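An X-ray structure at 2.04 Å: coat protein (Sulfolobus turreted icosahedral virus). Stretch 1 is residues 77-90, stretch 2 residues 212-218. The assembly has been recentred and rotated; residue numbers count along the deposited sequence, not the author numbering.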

ATOM      1  N   VAL A  77      -6.201   0.911  -0.644  1.00 22.92           N
ATOM      2  CA  VAL A  77      -5.134   1.904  -0.658  1.00 21.96           C
ATOM      3  C   VAL A  77      -5.220   2.790  -1.896  1.00 22.11           C
ATOM      4  O   VAL A  77      -5.769   2.396  -2.928  1.00 22.71           O
ATOM      5  CB  VAL A  77      -3.753   1.215  -0.687  1.00 21.18           C
ATOM      6  CG1 VAL A  77      -3.564   0.323   0.535  1.00 20.52           C
ATOM      7  CG2 VAL A  77      -3.635   0.378  -1.957  1.00 20.81           C
ATOM      8  N   SER A  78      -4.648   3.982  -1.788  1.00 22.54           N
ATOM      9  CA  SER A  78      -4.622   4.925  -2.895  1.00 19.97           C
ATOM     10  C   SER A  78      -3.514   4.478  -3.848  1.00 20.26           C
ATOM     11  O   SER A  78      -2.650   3.695  -3.471  1.00 20.01           O
ATOM     12  CB  SER A  78      -4.320   6.331  -2.372  1.00 20.10           C
ATOM     13  OG  SER A  78      -3.067   6.371  -1.706  1.00 25.46           O
ATOM     14  N   GLY A  79      -3.543   4.958  -5.086  1.00 21.75           N
ATOM     15  CA  GLY A  79      -2.486   4.593  -6.014  1.00 20.83           C
ATOM     16  C   GLY A  79      -1.175   5.199  -5.508  1.00 21.93           C
ATOM     17  O   GLY A  79      -0.096   4.617  -5.674  1.00 19.96           O
ATOM     18  N   THR A  80      -1.286   6.366  -4.880  1.00 20.78           N
ATOM     19  CA  THR A  80      -0.137   7.080  -4.318  1.00 21.29           C
ATOM     20  C   THR A  80       0.563   6.297  -3.202  1.00 21.39           C
ATOM     21  O   THR A  80       1.765   6.049  -3.271  1.00 21.60           O
ATOM     22  CB  THR A  80      -0.562   8.453  -3.746  1.00 20.47           C
ATOM     23  OG1 THR A  80      -0.918   9.331  -4.817  1.00 19.61           O
ATOM     24  CG2 THR A  80       0.578   9.068  -2.945  1.00 17.55           C
ATOM     25  N   GLY A  81      -0.201   5.910  -2.184  1.00 23.52           N
ATOM     26  CA  GLY A  81       0.366   5.172  -1.066  1.00 21.22           C
ATOM     27  C   GLY A  81       1.004   3.844  -1.430  1.00 22.88           C
ATOM     28  O   GLY A  81       2.117   3.534  -0.977  1.00 22.06           O
ATOM     29  N   LEU A  82       0.306   3.043  -2.232  1.00 21.26           N
ATOM     30  CA  LEU A  82       0.841   1.749  -2.632  1.00 20.06           C
ATOM     31  C   LEU A  82       2.088   1.955  -3.493  1.00 19.39           C
ATOM     32  O   LEU A  82       3.031   1.150  -3.435  1.00 19.71           O
ATOM     33  CB  LEU A  82      -0.212   0.946  -3.409  1.00 18.71           C
ATOM     34  CG  LEU A  82       0.160  -0.498  -3.783  1.00 20.08           C
ATOM     35  CD1 LEU A  82       0.524  -1.286  -2.515  1.00 18.83           C
ATOM     36  CD2 LEU A  82      -1.020  -1.164  -4.510  1.00 18.67           C
ATOM     37  N   GLY A  83       2.076   3.033  -4.283  1.00 18.38           N
ATOM     38  CA  GLY A  83       3.198   3.361  -5.153  1.00 18.96           C
ATOM     39  C   GLY A  83       4.431   3.731  -4.340  1.00 20.52           C
ATOM     40  O   GLY A  83       5.551   3.325  -4.652  1.00 21.25           O
ATOM     41  N   ILE A  84       4.229   4.509  -3.285  1.00 20.66           N
ATOM     42  CA  ILE A  84       5.347   4.887  -2.437  1.00 21.70           C
ATOM     43  C   ILE A  84       5.859   3.623  -1.730  1.00 19.99           C
ATOM     44  O   ILE A  84       7.064   3.454  -1.544  1.00 20.37           O
ATOM     45  CB  ILE A  84       4.921   5.988  -1.427  1.00 19.08           C
ATOM     46  CG1 ILE A  84       4.637   7.285  -2.191  1.00 17.90           C
ATOM     47  CG2 ILE A  84       6.025   6.232  -0.394  1.00 21.05           C
ATOM     48  CD1 ILE A  84       3.919   8.349  -1.384  1.00 18.22           C
ATOM     49  N   LEU A  85       4.950   2.720  -1.367  1.00 21.37           N
ATOM     50  CA  LEU A  85       5.368   1.482  -0.723  1.00 21.29           C
ATOM     51  C   LEU A  85       6.220   0.686  -1.718  1.00 22.36           C
ATOM     52  O   LEU A  85       7.218   0.071  -1.343  1.00 24.93           O
ATOM     53  CB  LEU A  85       4.153   0.647  -0.289  1.00 21.45           C
ATOM     54  CG  LEU A  85       4.481  -0.640   0.486  1.00 25.57           C
ATOM     55  CD1 LEU A  85       5.152  -0.283   1.808  1.00 25.57           C
ATOM     56  CD2 LEU A  85       3.208  -1.443   0.744  1.00 22.97           C
HETATM   57  N   MSE A  86       5.836   0.707  -2.993  1.00 21.91           N
HETATM   58  CA  MSE A  86       6.601  -0.010  -4.011  1.00 21.26           C
HETATM   59  C   MSE A  86       8.008   0.584  -4.129  1.00 20.95           C
HETATM   60  O   MSE A  86       8.998  -0.131  -4.248  1.00 21.69           O
HETATM   61  CB  MSE A  86       5.899   0.074  -5.372  1.00 22.55           C
HETATM   62  CG  MSE A  86       4.552  -0.618  -5.434  1.00 24.97           C
HETATM   63 SE   MSE A  86       4.679  -2.498  -4.951  1.00 47.06          SE
HETATM   64  CE  MSE A  86       3.766  -2.408  -3.243  1.00 29.67           C
ATOM     65  N   TYR A  87       8.077   1.906  -4.110  1.00 22.48           N
ATOM     66  CA  TYR A  87       9.348   2.609  -4.211  1.00 22.82           C
ATOM     67  C   TYR A  87      10.320   2.088  -3.153  1.00 23.30           C
ATOM     68  O   TYR A  87      11.450   1.727  -3.460  1.00 23.84           O
ATOM     69  CB  TYR A  87       9.115   4.112  -4.015  1.00 21.01           C
ATOM     70  CG  TYR A  87      10.371   4.932  -3.833  1.00 21.50           C
ATOM     71  CD1 TYR A  87      11.061   5.455  -4.929  1.00 18.87           C
ATOM     72  CD2 TYR A  87      10.857   5.209  -2.553  1.00 19.81           C
ATOM     73  CE1 TYR A  87      12.204   6.246  -4.749  1.00 23.66           C
ATOM     74  CE2 TYR A  87      11.996   5.985  -2.363  1.00 20.09           C
ATOM     75  CZ  TYR A  87      12.660   6.503  -3.454  1.00 22.93           C
ATOM     76  OH  TYR A  87      13.761   7.285  -3.239  1.00 21.94           O
ATOM     77  N   TYR A  88       9.872   2.051  -1.906  1.00 23.04           N
ATOM     78  CA  TYR A  88      10.719   1.588  -0.813  1.00 25.59           C
ATOM     79  C   TYR A  88      11.083   0.102  -0.869  1.00 26.52           C
ATOM     80  O   TYR A  88      12.248  -0.267  -0.694  1.00 26.53           O
ATOM     81  CB  TYR A  88      10.046   1.898   0.530  1.00 23.14           C
ATOM     82  CG  TYR A  88      10.185   3.343   0.960  1.00 22.97           C
ATOM     83  CD1 TYR A  88      11.406   3.836   1.407  1.00 22.60           C
ATOM     84  CD2 TYR A  88       9.100   4.217   0.915  1.00 22.93           C
ATOM     85  CE1 TYR A  88      11.552   5.166   1.803  1.00 24.95           C
ATOM     86  CE2 TYR A  88       9.231   5.557   1.309  1.00 24.62           C
ATOM     87  CZ  TYR A  88      10.467   6.023   1.754  1.00 26.56           C
ATOM     88  OH  TYR A  88      10.625   7.333   2.157  1.00 25.63           O
ATOM     89  N   THR A  89      10.083  -0.741  -1.124  1.00 25.42           N
ATOM     90  CA  THR A  89      10.298  -2.178  -1.162  1.00 25.88           C
ATOM     91  C   THR A  89      11.059  -2.678  -2.388  1.00 26.72           C
ATOM     92  O   THR A  89      11.425  -3.849  -2.451  1.00 26.78           O
ATOM     93  CB  THR A  89       8.949  -2.930  -1.037  1.00 26.44           C
ATOM     94  OG1 THR A  89       8.085  -2.562  -2.115  1.00 26.33           O
ATOM     95  CG2 THR A  89       8.276  -2.572   0.277  1.00 27.28           C
ATOM     96  N   THR A  90      11.297  -1.798  -3.358  1.00 23.50           N
ATOM     97  CA  THR A  90      12.035  -2.184  -4.561  1.00 24.65           C
ATOM     98  C   THR A  90      13.376  -1.447  -4.615  1.00 23.58           C
ATOM     99  O   THR A  90      14.071  -1.484  -5.630  1.00 23.76           O
ATOM    100  CB  THR A  90      11.257  -1.840  -5.856  1.00 23.15           C
ATOM    101  OG1 THR A  90      11.014  -0.432  -5.895  1.00 22.93           O
ATOM    102  CG2 THR A  90       9.932  -2.593  -5.908  1.00 23.12           C
ATOM    103  N   LYS A 212       2.652  -5.040  10.604  1.00 32.49           N
ATOM    104  CA  LYS A 212       4.011  -5.334  10.193  1.00 33.87           C
ATOM    105  C   LYS A 212       4.758  -4.018   9.979  1.00 33.17           C
ATOM    106  O   LYS A 212       5.807  -3.786  10.575  1.00 33.63           O
ATOM    107  CB  LYS A 212       4.008  -6.174   8.912  1.00 33.72           C
ATOM    108  CG  LYS A 212       5.393  -6.507   8.402  1.00 37.83           C
ATOM    109  CD  LYS A 212       5.331  -7.398   7.165  1.00 42.73           C
ATOM    110  CE  LYS A 212       6.718  -7.638   6.596  1.00 46.04           C
ATOM    111  NZ  LYS A 212       6.675  -8.328   5.271  1.00 49.32           N
ATOM    112  N   ARG A 213       4.224  -3.150   9.130  1.00 31.19           N
ATOM    113  CA  ARG A 213       4.875  -1.871   8.900  1.00 30.82           C
ATOM    114  C   ARG A 213       3.878  -0.785   8.539  1.00 29.96           C
ATOM    115  O   ARG A 213       2.790  -1.060   8.020  1.00 28.25           O
ATOM    116  CB  ARG A 213       5.943  -1.992   7.812  1.00 31.22           C
ATOM    117  CG  ARG A 213       5.415  -2.320   6.439  1.00 33.12           C
ATOM    118  CD  ARG A 213       6.562  -2.595   5.498  1.00 33.57           C
ATOM    119  NE  ARG A 213       7.432  -3.629   6.046  1.00 38.46           N
ATOM    120  CZ  ARG A 213       8.176  -4.448   5.310  1.00 43.51           C
ATOM    121  NH1 ARG A 213       8.159  -4.357   3.986  1.00 44.25           N
ATOM    122  NH2 ARG A 213       8.931  -5.369   5.900  1.00 46.70           N
ATOM    123  N   GLN A 214       4.253   0.453   8.838  1.00 28.26           N
ATOM    124  CA  GLN A 214       3.397   1.589   8.569  1.00 25.93           C
ATOM    125  C   GLN A 214       4.090   2.618   7.701  1.00 25.35           C
ATOM    126  O   GLN A 214       5.187   3.088   8.032  1.00 25.87           O
ATOM    127  CB  GLN A 214       2.985   2.239   9.882  1.00 24.92           C
ATOM    128  CG  GLN A 214       2.028   3.404   9.736  1.00 25.11           C
ATOM    129  CD  GLN A 214       1.907   4.201  11.013  1.00 25.45           C
ATOM    130  OE1 GLN A 214       1.013   5.041  11.161  1.00 27.91           O
ATOM    131  NE2 GLN A 214       2.819   3.951  11.949  1.00 24.85           N
ATOM    132  N   LEU A 215       3.455   2.956   6.583  1.00 24.10           N
ATOM    133  CA  LEU A 215       3.984   3.967   5.685  1.00 21.14           C
ATOM    134  C   LEU A 215       3.235   5.246   5.998  1.00 22.64           C
ATOM    135  O   LEU A 215       2.007   5.278   5.978  1.00 23.48           O
ATOM    136  CB  LEU A 215       3.755   3.604   4.217  1.00 21.66           C
ATOM    137  CG  LEU A 215       3.911   4.807   3.265  1.00 21.05           C
ATOM    138  CD1 LEU A 215       5.329   5.385   3.367  1.00 21.02           C
ATOM    139  CD2 LEU A 215       3.600   4.382   1.827  1.00 22.99           C
ATOM    140  N   VAL A 216       3.978   6.298   6.307  1.00 23.39           N
ATOM    141  CA  VAL A 216       3.362   7.570   6.614  1.00 22.46           C
ATOM    142  C   VAL A 216       3.902   8.648   5.702  1.00 22.60           C
ATOM    143  O   VAL A 216       5.113   8.765   5.524  1.00 22.26           O
ATOM    144  CB  VAL A 216       3.650   8.018   8.065  1.00 23.53           C
ATOM    145  CG1 VAL A 216       2.960   9.364   8.332  1.00 20.28           C
ATOM    146  CG2 VAL A 216       3.190   6.946   9.051  1.00 23.11           C
ATOM    147  N   TYR A 217       3.000   9.419   5.107  1.00 22.12           N
ATOM    148  CA  TYR A 217       3.417  10.531   4.274  1.00 22.97           C
ATOM    149  C   TYR A 217       2.491  11.693   4.560  1.00 22.61           C
ATOM    150  O   TYR A 217       1.333  11.505   4.925  1.00 23.35           O
ATOM    151  CB  TYR A 217       3.445  10.185   2.781  1.00 23.80           C
ATOM    152  CG  TYR A 217       2.147   9.708   2.184  1.00 22.62           C
ATOM    153  CD1 TYR A 217       1.739   8.386   2.328  1.00 22.44           C
ATOM    154  CD2 TYR A 217       1.357  10.565   1.422  1.00 22.78           C
ATOM    155  CE1 TYR A 217       0.577   7.919   1.716  1.00 24.24           C
ATOM    156  CE2 TYR A 217       0.184  10.110   0.804  1.00 25.12           C
ATOM    157  CZ  TYR A 217      -0.197   8.782   0.953  1.00 25.02           C
ATOM    158  OH  TYR A 217      -1.340   8.312   0.335  1.00 25.97           O
ATOM    159  N   VAL A 218       3.026  12.898   4.416  1.00 23.27           N
ATOM    160  CA  VAL A 218       2.287  14.108   4.720  1.00 24.31           C
ATOM    161  C   VAL A 218       2.171  15.062   3.532  1.00 23.38           C
ATOM    162  O   VAL A 218       3.121  15.260   2.785  1.00 22.70           O
ATOM    163  CB  VAL A 218       2.965  14.818   5.916  1.00 25.15           C
ATOM    164  CG1 VAL A 218       2.167  16.007   6.337  1.00 27.41           C
ATOM    165  CG2 VAL A 218       3.102  13.834   7.073  1.00 24.76           C
TER

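How do the two backbones meet? Residues 79-89 form a helix that follows the end of a strand at 77-78, while 212-218 is one length of a longer strand. The helix lies across that strand with 117° between their N-to-C directions, so the two are neither parallel nor antiparallel, and their axes approach to 9.4 Å. The nearest CA atoms are those of Leu-85 and Leu-215, 7.0 Å apart. The strand's alternation decides which of its residues can take part: Arg-213, Leu-215 and Tyr-217 direct their CA-to-CB bonds toward the helix, while Gln-214 points away. On the helix, Ile-84 and Tyr-88 point toward the strand, one turn apart, and Leu-82 points away. No clear hydrogen bond crosses between the stretches, which together bury 355 Å².

What fills the centre? Leu-215 does, with 86 Å² covered by the helix, more than any other residue here. Its CD2 lies 3.3 Å from Gly-81 O and 3.8 Å from Leu-85 N, so this methyl rests directly against helix backbone, at two atoms already joined by the helical hydrogen bond from Leu-85 N to Gly-81 O. The same CD2 packs 3.8 Å from Ile-84 CG2 and 4.3 Å from Leu-85 CB. The other methyl, Leu-215 CD1, reaches Tyr-88, coming within 4.4 Å of its CE2. A branched, wholly apolar side chain suits this spot, because both methyls can pack against Ile-84, one also reaching the backbone and the other Tyr-88, and there is no polar group to satisfy.

How does Tyr-217 reach the start of the helix? With chi1 near +60° (p), its ring extends alongside the first turns, and Ile-84 CD1 sits over one face, 4.3 Å from the ring centroid and only 12° off the normal, in a CH-pi contact. The hydroxyl continues to the N-terminus, where Tyr-217 OH is 3.9 Å from Thr-80 CG2 and 3.3 Å from Ser-78 OG. Ser-78 is the N-cap: its OG accepts from Gly-81 N at 2.9 Å, satisfying an amide that the first helical turn would otherwise leave free. The tyrosine thus combines an aromatic surface for isoleucine with a polar end beside the cap. Gly-81 suits the crowded corner between them; an ideal CB there would lie 3.5 Å from Tyr-217 OH and 3.2 Å from Ser-78 OG.

What happens toward the other end of the helix? Here the contact thins. Arg-213 points toward the helix, and its NH1 comes 4.1 Å from Thr-89 CG2, which lies at the edge of the guanidinium, near its plane. Thr-89 uses both branches of its side chain: the methyl meets the arginine, while OG1 donates to Leu-85 O at 2.9 Å, turning its polar group back onto the helix. Thr-90, the first residue to leave helical geometry, makes no contact with the strand.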